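Side-chain contacts in bacterial bifunctional deaminase-reductase C-terminal domain-containing protein (Corynebacterium diphtheriae, PDB 2P4G), which probably acts as an NADP-dependent pyrimidine reductase in riboflavin biosynthesis: residues Thr142-Pro145 against Gln151-Gln154; Leu119-Asp122 against Leu127-Pro130; Ser247-Pro250 against Ile254-Arg257; Glu19-Gly24 against Arg211-Ile216; Gln202-Gly207 against Asp235-Arg240. One frame throughout, in Å; residues are numbered along the deposited sequence.

Contact 1: Thr142-Pro145 against Gln151-Gln154; sequences TQQP and QWDQ
Trp152 joins Thr142 through the one hydrogen bond of this contact, from its indole NE1 to Thr142 OG1 over 3.1 Å. The N-H...O angle is 160°, and OG1 lies only 7° out of the indole plane, so the bond is made at the ring edge. Because Thr142 chi1 is -176°, its hydroxyl stands opposite the backbone N and reaches this edge; OG1 also bonds to Ser116 O, which holds the acceptor in place. The methyl CG2 of Thr142 adds a 3.8 Å apolar touch on Trp152 CZ2.

A CH-pi contact occupies one face of the indole. Pro145 CD sits 3.5 Å from the centroid of the six-membered ring of Trp152, almost straight above the ring centre, and Pro145 CG follows at 3.9 Å from CD2 of that ring.

Two polar groups approach the benzo end obliquely, without a hydrogen bond to it. Gln143 O comes within 3.3 Å of Trp152 CZ2, and the amide of Gln144, tilted well away from the indole plane, brings NE2 to 3.8 Å from CZ3 of Trp152.

The tryptophan of helix 150-162 thereby packs against the end of strand 139-143, within a beta-alpha-beta unit completed by strand 166-169, in a reductase domain of the dihydrofolate-reductase-like clan.

Contact 2: Leu119-Asp122 against Leu127-Pro130; sequences LYFD and LFSP. With EDO (1,2-ethanediol), chain M.
Phe121 O, on the residue whose side chain meets Phe128, accepts two hydrogen bonds from a bound ethanediol: from its O1 at 2.6 Å and, more loosely, from its O2 at 3.2 Å. The diol's O2 also accepts from Phe121 N with an N-H...O angle of 179°, so one small molecule, probably taken from the crystallisation liquor, occupies both polar atoms of this residue's backbone.

Across the contact the evidence is apolar. Phe121 CD1 and Phe128 CZ approach to 3.3 Å, with the ring centroids 4.7 Å apart and the planes inclined at 39°, a tilt that fits neither a stack nor an edge-to-face pair. Phe121 CB lies over one face of the Phe128 ring, 4.0 Å from its centroid; Leu127 CB covers the opposite face.

Both segments belong to the long connection between the parallel strands 111-115 and 139-143, and the two phenylalanines pack onto that sheet: Phe121 touches Leu114 and Val140, Phe128 touches Leu114. Phe128 also meets Leu159 of helix 150-162 and the ring of Phe123.

With Phe128 chi1 at -57°, its ring carbon CG stands opposite the carbonyl carbon, and CD2 comes 3.3 Å from Asp122 O. The Asp122 carboxylate is engaged elsewhere, OD1 bonding to Ser124 OG.

Contact 3: Ser247-Pro250 against Ile254-Arg257; sequences SSSP and IFSR
Ser247 and Phe255 form an antiparallel hydrogen-bonded pair, their CA atoms 5.0 Å apart, with Ser247 N bonded to Phe255 O at 2.8 Å and Phe255 N to Ser247 O at 2.7 Å. Next to it, Ser248 and Ile254 make a non-hydrogen-bonded pair with a CA separation of 4.3 Å. Ser247 O is approached by more than one group: besides Phe255 N it receives a CA-H...O contact from Ile254 CA at 3.4 Å, and the methyl CG2 of Ile254 lies 3.5 Å from the same oxygen.

Phe255 carries most of the side-chain contact. With chi1 at -57°, its ring leans back along the chain to the start of the turn, where CE2 meets Ser249 CB at 3.6 Å and Ser249 N at an equal distance, while Ser248 C lies near the ring plane at the edge. Ser249 is itself fixed: chi1 of 69° sets OG between its backbone N and carbonyl carbon, where it bonds to Asp59 OD2 and Leu253 N.

The two sheet faces have different neighbours. Phe255 packs on Thr61, Asp62 and Leu65 of helix 60-72, whereas on the other face Ser248 and Ile254 meet Leu246 and Tyr258 of the second subunit. This is the closing end of the beta hairpin of strands 237-248 and 254-260, the antiparallel part of the mixed sheet, outermost within this chain.

Contact 4: Glu19-Gly24 against Arg211-Ile216; sequences EQIVYG and RLHLTI
The imidazole of His213 has Ile21 O at its edge, close to the ring plane and 3.5 Å from CE1. Val22 approaches the same ring obliquely, neither over a face nor at the edge, with its CA 4.1 Å from His213 CE1 and its methyl CG2 4.4 Å from that same carbon. Both backbone approaches therefore converge on CE1, the carbon between the two ring nitrogens.

Ile21 supplies the closest side-chain touch: CG2 lies 3.6 Å from His213 ND1 and 3.8 Å from CE1 of that ring. The branch arrives there because Ile21 chi1 is -65°, which keeps CG1 beside the backbone N and turns CG2 to the position opposite that N. No hydrogen bond spans the two segments.

The contact sets the short N-terminal helix 18-23 against strand 211-217, which lies between strands 35-43 and 254-260. The last turn of the helix carries the bonds Tyr23 N to Glu19 O at 2.9 Å and Gly24 N to Gln20 O at 2.7 Å. Ile21 and Val22 also pack on helix 60-72, through Leu65, Gln68 and Trp72.

Arginines from outside the segments bond to four of the polar atoms here. Arg37 NH1 bonds to both His213 NE2 and Val22 O, and Arg257 NH1 to Ile21 O and Gly24 O. Since arginine can only donate, His213 NE2 acts as an acceptor here, and the carbonyl-rich C-terminal end of the helix would be expected to favour these two positive charges.

Contact 5: Gln202-Gly207 against Asp235-Arg240; sequences QALSLG and DSFTTR. With NO3 (nitrate ion), chain B.
Leu204 packs its CB 3.3 Å from Phe237 CZ, where the last turn of helix 197-206, closed by a Schellman motif, meets the start of strand 237-248. The two side chains cross at about a right angle, and the ring is met at its outer end: Leu204 CD1 lies in the ring plane at the edge, 3.8 Å from CZ of Phe237, while CB comes in obliquely. Ser205 is more distant, its CB 4.3 Å from Phe237 CD2. No hydrogen bond links the segments, so this first shell is apolar.

The torsion of Phe237 accounts for its place in the contact: chi1 is 77°, setting its ring between its own backbone N and carbonyl carbon and so projecting it onto the helix end. Gly207 ends the helix just after Leu204 through the Schellman turn, with a phi of 73°, a positive value that suits glycine, and its N bonds back to Leu204 O at 2.9 Å.

Farther out, residues 237-240 pair antiparallel with a strand of the second subunit, which continues the sheet across the interface; Ile220 of that subunit touches both Leu204 and Thr239. A weak hydrogen bond from Arg201 NH2 to Asp235 O adds a tie between helix and loop.

Arg240, its chain extended from CG to NE, holds a nitrate ion, probably from the crystallisation liquor, whose O2 lies at the guanidinium edge, 3.2 Å from NE and 3.3 Å from NH2 of Arg240.

In the fold
From the N terminus, contact 4 opens at 19-24 and closes only at 211-216, bringing the first helix onto strand 211-217, where the parallel part of the sheet meets its antiparallel part. Contact 2 and then contact 1 are short loops enclosed in this span; they touch, Leu119 packing on Trp152 and Thr142, at the parallel end of the sheet. Contact 5 opens at 202-207, before contact 4 has closed, and ends at 235-240, so these two cross. Contact 3 comes last, as the hairpin using the far end of the strand that starts in contact 5. Contacts 3 and 4 sit on neighbouring strands, centres about 9 Å apart, and contacts 3, 4 and 5 all reach the second subunit.

Contact 1: Thr142-Pro145 against Gln151-Gln154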
# COMPACT_ATOMS: atom_id res chain seq x y z
N THR A 142 24.09 12.16 -13.97
CA THR A 142 23.19 13.05 -14.66
C THR A 142 23.12 12.66 -16.15
O THR A 142 23.61 11.60 -16.56
CB THR A 142 23.64 14.51 -14.46
OG1 THR A 142 22.69 15.39 -15.08
CG2 THR A 142 25.02 14.74 -15.03
N GLN A 143 22.52 13.52 -16.96
CA GLN A 143 22.33 13.24 -18.37
C GLN A 143 22.57 14.52 -19.14
O GLN A 143 22.25 15.59 -18.67
CB GLN A 143 20.90 12.75 -18.56
CG GLN A 143 20.61 12.14 -19.90
CD GLN A 143 19.44 11.15 -19.87
OE1 GLN A 143 18.54 11.21 -19.02
NE2 GLN A 143 19.46 10.21 -20.82
N GLN A 144 23.15 14.44 -20.33
CA GLN A 144 23.27 15.63 -21.16
C GLN A 144 21.87 16.06 -21.52
O GLN A 144 21.15 15.28 -22.14
CB GLN A 144 24.05 15.33 -22.43
CG GLN A 144 24.38 16.57 -23.26
CD GLN A 144 25.59 17.33 -22.74
OE1 GLN A 144 26.62 16.74 -22.40
NE2 GLN A 144 25.47 18.66 -22.68
N PRO A 145 21.47 17.28 -21.12
CA PRO A 145 20.11 17.73 -21.40
C PRO A 145 19.86 17.88 -22.90
O PRO A 145 20.72 18.40 -23.62
CB PRO A 145 20.02 19.09 -20.68
CG PRO A 145 21.42 19.56 -20.63
CD PRO A 145 22.23 18.32 -20.40
N GLN A 151 22.14 26.76 -17.04
CA GLN A 151 22.09 26.40 -15.62
C GLN A 151 22.84 25.12 -15.35
O GLN A 151 23.66 25.04 -14.43
CB GLN A 151 20.64 26.14 -15.17
CG GLN A 151 19.93 27.33 -14.58
CD GLN A 151 18.44 27.32 -14.92
OE1 GLN A 151 17.74 26.33 -14.65
NE2 GLN A 151 17.96 28.42 -15.50
N TRP A 152 22.50 24.10 -16.13
CA TRP A 152 23.06 22.77 -16.00
C TRP A 152 24.56 22.84 -16.22
O TRP A 152 25.32 22.36 -15.37
CB TRP A 152 22.38 21.81 -16.99
CG TRP A 152 22.77 20.37 -16.89
CD1 TRP A 152 22.14 19.38 -16.17
CD2 TRP A 152 23.86 19.75 -17.57
NE1 TRP A 152 22.79 18.18 -16.36
CE2 TRP A 152 23.85 18.38 -17.21
CE3 TRP A 152 24.86 20.22 -18.43
CZ2 TRP A 152 24.79 17.48 -17.70
CZ3 TRP A 152 25.80 19.32 -18.91
CH2 TRP A 152 25.75 17.96 -18.54
N ASP A 153 24.99 23.49 -17.30
CA ASP A 153 26.42 23.75 -17.53
C ASP A 153 27.10 24.34 -16.28
O ASP A 153 28.14 23.84 -15.85
CB ASP A 153 26.65 24.75 -18.68
CG ASP A 153 26.18 24.23 -20.03
OD1 ASP A 153 25.49 23.19 -20.10
OD2 ASP A 153 26.49 24.91 -21.04
N GLN A 154 26.49 25.39 -15.72
CA GLN A 154 27.06 26.14 -14.59
C GLN A 154 27.09 25.29 -13.34
O GLN A 154 28.02 25.36 -12.54
CB GLN A 154 26.27 27.42 -14.31
CG GLN A 154 26.57 28.60 -15.28
CD GLN A 154 25.43 29.63 -15.31

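Contact 2: Leu119-Asp122 against Leu127-Pro130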
# COMPACT_ATOMS: atom_id res chain seq x y z
N LEU A 119 21.01 18.76 -11.71
CA LEU A 119 22.28 19.06 -11.05
C LEU A 119 22.15 20.19 -10.00
O LEU A 119 23.17 20.79 -9.60
CB LEU A 119 23.37 19.41 -12.07
CG LEU A 119 23.89 18.26 -12.94
CD1 LEU A 119 25.04 18.79 -13.86
CD2 LEU A 119 24.34 17.10 -12.01
N TYR A 120 20.91 20.46 -9.57
CA TYR A 120 20.67 21.44 -8.52
C TYR A 120 21.02 20.77 -7.20
O TYR A 120 20.43 19.74 -6.85
CB TYR A 120 19.22 21.96 -8.47
CG TYR A 120 19.09 22.91 -7.32
CD1 TYR A 120 19.59 24.20 -7.42
CD2 TYR A 120 18.58 22.50 -6.09
CE1 TYR A 120 19.55 25.06 -6.34
CE2 TYR A 120 18.51 23.36 -5.02
CZ TYR A 120 19.02 24.63 -5.14
OH TYR A 120 19.00 25.50 -4.07
N PHE A 121 22.00 21.34 -6.49
CA PHE A 121 22.37 20.89 -5.18
C PHE A 121 22.55 22.05 -4.22
O PHE A 121 22.93 23.15 -4.61
CB PHE A 121 23.66 20.07 -5.24
CG PHE A 121 23.50 18.78 -5.97
CD1 PHE A 121 22.83 17.74 -5.38
CD2 PHE A 121 24.00 18.62 -7.24
CE1 PHE A 121 22.67 16.54 -6.04
CE2 PHE A 121 23.85 17.43 -7.90
CZ PHE A 121 23.18 16.39 -7.31
N ASP A 122 22.31 21.77 -2.95
CA ASP A 122 22.67 22.67 -1.84
C ASP A 122 24.14 22.49 -1.47
O ASP A 122 24.52 21.52 -0.85
CB ASP A 122 21.78 22.37 -0.63
CG ASP A 122 22.19 23.12 0.62
OD1 ASP A 122 22.99 24.08 0.56
OD2 ASP A 122 21.69 22.71 1.69
N LEU A 127 28.03 17.32 2.06
CA LEU A 127 28.20 16.49 0.86
C LEU A 127 28.95 17.21 -0.27
O LEU A 127 29.57 16.56 -1.11
CB LEU A 127 26.87 15.98 0.31
CG LEU A 127 26.28 14.72 0.94
CD1 LEU A 127 24.84 14.54 0.40
CD2 LEU A 127 27.19 13.50 0.69
N PHE A 128 28.90 18.55 -0.29
CA PHE A 128 29.55 19.32 -1.36
C PHE A 128 30.68 20.22 -0.89
O PHE A 128 31.12 21.07 -1.67
CB PHE A 128 28.49 20.07 -2.19
CG PHE A 128 27.50 19.14 -2.78
CD1 PHE A 128 27.85 18.32 -3.82
CD2 PHE A 128 26.25 19.00 -2.22
CE1 PHE A 128 26.97 17.37 -4.32
CE2 PHE A 128 25.35 18.06 -2.70
CZ PHE A 128 25.71 17.25 -3.76
N SER A 129 31.20 19.98 0.33
CA SER A 129 32.42 20.65 0.78
C SER A 129 33.60 20.12 0.01
O SER A 129 33.74 18.91 -0.14
CB SER A 129 32.71 20.46 2.28
OG SER A 129 31.60 20.86 3.07
N PRO A 130 34.47 21.02 -0.48
CA PRO A 130 35.65 20.63 -1.26
C PRO A 130 36.68 19.78 -0.51
O PRO A 130 37.50 19.11 -1.13
CB PRO A 130 36.26 21.96 -1.69
CG PRO A 130 35.66 22.98 -0.88
CD PRO A 130 34.38 22.48 -0.32
C1 EDO M . 22.92 25.97 -6.86
O1 EDO M . 22.92 25.57 -5.47
C2 EDO M . 23.85 25.14 -7.75
O2 EDO M . 23.55 23.72 -7.68

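Contact 3: Ser247-Pro250 against Ile254-Arg257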
# COMPACT_ATOMS: atom_id res chain seq x y z
N SER A 247 7.64 -8.67 9.84
CA SER A 247 7.82 -8.24 11.21
C SER A 247 7.10 -6.89 11.43
O SER A 247 6.66 -6.26 10.47
CB SER A 247 9.33 -8.10 11.46
OG SER A 247 9.59 -7.41 12.64
N SER A 248 6.96 -6.48 12.69
CA SER A 248 6.45 -5.15 13.02
C SER A 248 7.20 -4.49 14.19
O SER A 248 7.80 -5.18 15.01
CB SER A 248 4.95 -5.23 13.35
OG SER A 248 4.71 -5.82 14.62
N SER A 249 7.18 -3.16 14.23
CA SER A 249 7.72 -2.38 15.36
C SER A 249 6.66 -2.17 16.44
O SER A 249 5.48 -2.43 16.20
CB SER A 249 8.23 -1.02 14.87
OG SER A 249 7.18 -0.17 14.47
N PRO A 250 7.06 -1.68 17.63
CA PRO A 250 6.06 -1.41 18.67
C PRO A 250 5.12 -0.25 18.33
O PRO A 250 4.07 -0.13 18.93
CB PRO A 250 6.89 -1.09 19.91
CG PRO A 250 8.31 -1.44 19.56
CD PRO A 250 8.42 -1.35 18.09
N ILE A 254 4.94 -2.10 9.76
CA ILE A 254 5.16 -3.48 9.28
C ILE A 254 6.43 -3.40 8.46
O ILE A 254 6.63 -2.45 7.69
CB ILE A 254 4.02 -4.04 8.41
CG1 ILE A 254 2.68 -4.00 9.14
CG2 ILE A 254 4.30 -5.49 7.96
CD1 ILE A 254 1.49 -4.31 8.21
N PHE A 255 7.30 -4.38 8.67
CA PHE A 255 8.49 -4.50 7.89
C PHE A 255 8.37 -5.80 7.14
O PHE A 255 8.07 -6.83 7.73
CB PHE A 255 9.73 -4.51 8.78
CG PHE A 255 9.84 -3.31 9.65
CD1 PHE A 255 10.27 -2.10 9.12
CD2 PHE A 255 9.50 -3.37 10.98
CE1 PHE A 255 10.37 -1.01 9.91
CE2 PHE A 255 9.61 -2.26 11.77
CZ PHE A 255 10.05 -1.08 11.24
N SER A 256 8.62 -5.73 5.84
CA SER A 256 8.45 -6.86 4.94
C SER A 256 9.65 -6.91 4.00
O SER A 256 10.14 -5.88 3.57
CB SER A 256 7.17 -6.70 4.12
OG SER A 256 7.27 -5.60 3.23
N ARG A 257 10.15 -8.11 3.74
CA ARG A 257 11.16 -8.34 2.76
C ARG A 257 10.56 -9.28 1.73
O ARG A 257 10.09 -10.39 2.10
CB ARG A 257 12.38 -8.99 3.38
CG ARG A 257 13.57 -8.99 2.43
CD ARG A 257 14.78 -9.63 3.05
NE ARG A 257 14.62 -11.07 3.10
CZ ARG A 257 15.44 -11.89 3.74
NH1 ARG A 257 16.49 -11.42 4.39
NH2 ARG A 257 15.21 -13.19 3.70

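Contact 4: Glu19-Gly24 against Arg211-Ile216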
# COMPACT_ATOMS: atom_id res chain seq x y z
N GLU A 19 19.04 -6.95 11.80
CA GLU A 19 20.08 -7.77 11.21
C GLU A 19 19.48 -9.03 10.57
O GLU A 19 19.95 -9.50 9.54
CB GLU A 19 21.12 -8.15 12.28
CG GLU A 19 22.40 -8.68 11.70
CD GLU A 19 23.43 -9.01 12.76
OE1 GLU A 19 23.19 -9.93 13.59
OE2 GLU A 19 24.49 -8.36 12.76
N GLN A 20 18.42 -9.56 11.16
CA GLN A 20 17.73 -10.69 10.56
C GLN A 20 17.08 -10.29 9.26
O GLN A 20 17.29 -10.93 8.24
CB GLN A 20 16.69 -11.26 11.52
CG GLN A 20 17.32 -11.91 12.76
CD GLN A 20 16.29 -12.39 13.75
OE1 GLN A 20 15.12 -12.63 13.38
NE2 GLN A 20 16.69 -12.55 15.01
N ILE A 21 16.32 -9.21 9.31
CA ILE A 21 15.60 -8.72 8.15
C ILE A 21 16.52 -8.57 6.96
O ILE A 21 16.17 -8.96 5.87
CB ILE A 21 14.94 -7.37 8.46
CG1 ILE A 21 13.87 -7.55 9.53
CG2 ILE A 21 14.32 -6.78 7.22
CD1 ILE A 21 13.40 -6.28 10.19
N VAL A 22 17.70 -7.99 7.19
CA VAL A 22 18.67 -7.73 6.14
C VAL A 22 19.48 -8.97 5.73
O VAL A 22 19.72 -9.18 4.55
CB VAL A 22 19.64 -6.56 6.51
CG1 VAL A 22 20.76 -6.43 5.48
CG2 VAL A 22 18.89 -5.24 6.63
N TYR A 23 19.88 -9.79 6.69
CA TYR A 23 20.86 -10.82 6.41
C TYR A 23 20.34 -12.26 6.47
O TYR A 23 20.99 -13.18 5.94
CB TYR A 23 22.04 -10.68 7.39
CG TYR A 23 22.84 -9.42 7.19
CD1 TYR A 23 23.78 -9.33 6.17
CD2 TYR A 23 22.67 -8.31 8.03
CE1 TYR A 23 24.53 -8.18 5.98
CE2 TYR A 23 23.42 -7.16 7.85
CZ TYR A 23 24.35 -7.09 6.82
OH TYR A 23 25.10 -5.95 6.64
N GLY A 24 19.19 -12.47 7.11
CA GLY A 24 18.76 -13.82 7.48
C GLY A 24 17.82 -14.48 6.49
O GLY A 24 17.19 -13.80 5.69
N ARG A 211 15.41 -7.78 -4.54
CA ARG A 211 14.62 -7.81 -3.30
C ARG A 211 14.17 -6.42 -2.95
O ARG A 211 14.83 -5.45 -3.31
CB ARG A 211 15.44 -8.30 -2.10
CG ARG A 211 15.44 -9.74 -1.99
CD ARG A 211 16.14 -10.25 -0.75
NE ARG A 211 16.09 -11.70 -0.89
CZ ARG A 211 16.87 -12.40 -1.71
NH1 ARG A 211 17.85 -11.81 -2.40
NH2 ARG A 211 16.71 -13.70 -1.79
N LEU A 212 13.08 -6.37 -2.19
CA LEU A 212 12.48 -5.15 -1.72
C LEU A 212 12.31 -5.24 -0.21
O LEU A 212 11.77 -6.22 0.28
CB LEU A 212 11.12 -4.98 -2.39
CG LEU A 212 10.21 -3.83 -1.99
CD1 LEU A 212 10.89 -2.49 -2.21
CD2 LEU A 212 8.94 -3.96 -2.79
N HIS A 213 12.81 -4.23 0.50
CA HIS A 213 12.45 -3.98 1.87
C HIS A 213 11.38 -2.91 1.88
O HIS A 213 11.64 -1.79 1.48
CB HIS A 213 13.66 -3.50 2.65
CG HIS A 213 14.69 -4.55 2.82
ND1 HIS A 213 14.74 -5.37 3.92
CD2 HIS A 213 15.69 -4.94 2.00
CE1 HIS A 213 15.74 -6.22 3.78
NE2 HIS A 213 16.34 -5.97 2.62
N LEU A 214 10.18 -3.26 2.33
CA LEU A 214 9.06 -2.32 2.36
C LEU A 214 8.55 -2.24 3.77
O LEU A 214 8.25 -3.27 4.41
CB LEU A 214 7.95 -2.75 1.40
CG LEU A 214 6.70 -1.85 1.34
CD1 LEU A 214 7.00 -0.55 0.63
CD2 LEU A 214 5.56 -2.60 0.65
N THR A 215 8.50 -1.01 4.28
CA THR A 215 7.89 -0.69 5.55
C THR A 215 6.52 -0.10 5.27
O THR A 215 6.41 0.82 4.48
CB THR A 215 8.72 0.36 6.30
OG1 THR A 215 10.05 -0.14 6.46
CG2 THR A 215 8.09 0.71 7.68
N ILE A 216 5.49 -0.64 5.93
CA ILE A 216 4.12 -0.15 5.79
C ILE A 216 3.72 0.52 7.08
O ILE A 216 3.63 -0.13 8.14
CB ILE A 216 3.15 -1.26 5.46
CG1 ILE A 216 3.65 -2.01 4.21
CG2 ILE A 216 1.73 -0.68 5.27
CD1 ILE A 216 3.26 -3.43 4.15

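Contact 5: Gln202-Gly207 against Asp235-Arg240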
# COMPACT_ATOMS: atom_id res chain seq x y z
N GLN A 202 11.91 3.13 -12.33
CA GLN A 202 12.88 2.88 -13.40
C GLN A 202 13.62 1.56 -13.15
O GLN A 202 13.89 0.83 -14.08
CB GLN A 202 13.89 4.03 -13.53
CG GLN A 202 13.32 5.36 -14.07
CD GLN A 202 14.28 6.56 -13.94
OE1 GLN A 202 14.52 7.10 -12.84
NE2 GLN A 202 14.84 6.99 -15.08
N ALA A 203 13.92 1.26 -11.88
CA ALA A 203 14.68 0.05 -11.51
C ALA A 203 13.86 -1.24 -11.70
O ALA A 203 14.37 -2.24 -12.20
CB ALA A 203 15.16 0.17 -10.04
N LEU A 204 12.61 -1.21 -11.27
CA LEU A 204 11.69 -2.32 -11.46
C LEU A 204 11.49 -2.63 -12.92
O LEU A 204 11.58 -3.79 -13.31
CB LEU A 204 10.33 -2.02 -10.82
CG LEU A 204 10.38 -2.07 -9.30
CD1 LEU A 204 9.19 -1.36 -8.64
CD2 LEU A 204 10.50 -3.52 -8.86
N SER A 205 11.24 -1.61 -13.72
CA SER A 205 11.00 -1.83 -15.15
C SER A 205 12.27 -2.24 -15.91
O SER A 205 12.18 -2.86 -16.95
CB SER A 205 10.36 -0.61 -15.79
OG SER A 205 11.31 0.42 -15.96
N LEU A 206 13.44 -1.89 -15.40
CA LEU A 206 14.69 -2.42 -15.94
C LEU A 206 14.94 -3.84 -15.43
O LEU A 206 15.79 -4.55 -15.96
CB LEU A 206 15.88 -1.52 -15.59
CG LEU A 206 16.10 -0.28 -16.46
CD1 LEU A 206 16.66 -0.68 -17.82
CD2 LEU A 206 14.82 0.54 -16.63
N GLY A 207 14.22 -4.24 -14.39
CA GLY A 207 14.35 -5.58 -13.82
C GLY A 207 15.64 -5.80 -13.04
O GLY A 207 16.20 -6.89 -13.04
N ASP A 235 4.99 3.79 -19.22
CA ASP A 235 5.06 2.36 -19.45
C ASP A 235 4.62 1.59 -18.19
O ASP A 235 5.28 1.63 -17.15
CB ASP A 235 6.47 1.94 -19.88
N SER A 236 3.50 0.89 -18.31
CA SER A 236 2.88 0.18 -17.21
C SER A 236 3.57 -1.13 -16.93
O SER A 236 4.14 -1.74 -17.82
CB SER A 236 1.44 -0.14 -17.59
OG SER A 236 1.40 -1.32 -18.36
N PHE A 237 3.47 -1.60 -15.69
CA PHE A 237 3.81 -3.00 -15.41
C PHE A 237 3.27 -3.51 -14.09
O PHE A 237 3.03 -2.75 -13.15
CB PHE A 237 5.32 -3.20 -15.41
CG PHE A 237 5.99 -2.71 -14.17
CD1 PHE A 237 6.10 -3.54 -13.07
CD2 PHE A 237 6.49 -1.43 -14.11
CE1 PHE A 237 6.69 -3.12 -11.93
CE2 PHE A 237 7.09 -0.99 -12.99
CZ PHE A 237 7.19 -1.83 -11.88
N THR A 238 3.13 -4.83 -14.02
CA THR A 238 2.85 -5.52 -12.77
C THR A 238 3.95 -6.54 -12.49
O THR A 238 4.64 -6.96 -13.40
CB THR A 238 1.53 -6.26 -12.84
OG1 THR A 238 1.66 -7.36 -13.75
CG2 THR A 238 0.41 -5.33 -13.33
N THR A 239 4.13 -6.92 -11.23
CA THR A 239 5.00 -8.05 -10.92
C THR A 239 4.55 -8.71 -9.64
O THR A 239 3.92 -8.07 -8.81
CB THR A 239 6.49 -7.64 -10.79
OG1 THR A 239 7.27 -8.81 -10.48
CG2 THR A 239 6.71 -6.61 -9.72
N ARG A 240 4.89 -9.98 -9.49
CA ARG A 240 4.63 -10.68 -8.24
C ARG A 240 5.89 -10.83 -7.40
O ARG A 240 7.05 -10.79 -7.89
CB ARG A 240 3.92 -12.02 -8.46
CG ARG A 240 2.82 -12.31 -7.36
CD ARG A 240 2.19 -13.68 -7.51
NE ARG A 240 1.73 -14.26 -6.23
CZ ARG A 240 2.52 -14.81 -5.30
NH1 ARG A 240 3.85 -14.84 -5.46
NH2 ARG A 240 1.99 -15.31 -4.19
N NO3 B . -2.05 -15.52 -4.40
O1 NO3 B . -3.42 -15.30 -4.58
O2 NO3 B . -1.12 -14.52 -4.73
O3 NO3 B . -1.62 -16.75 -3.90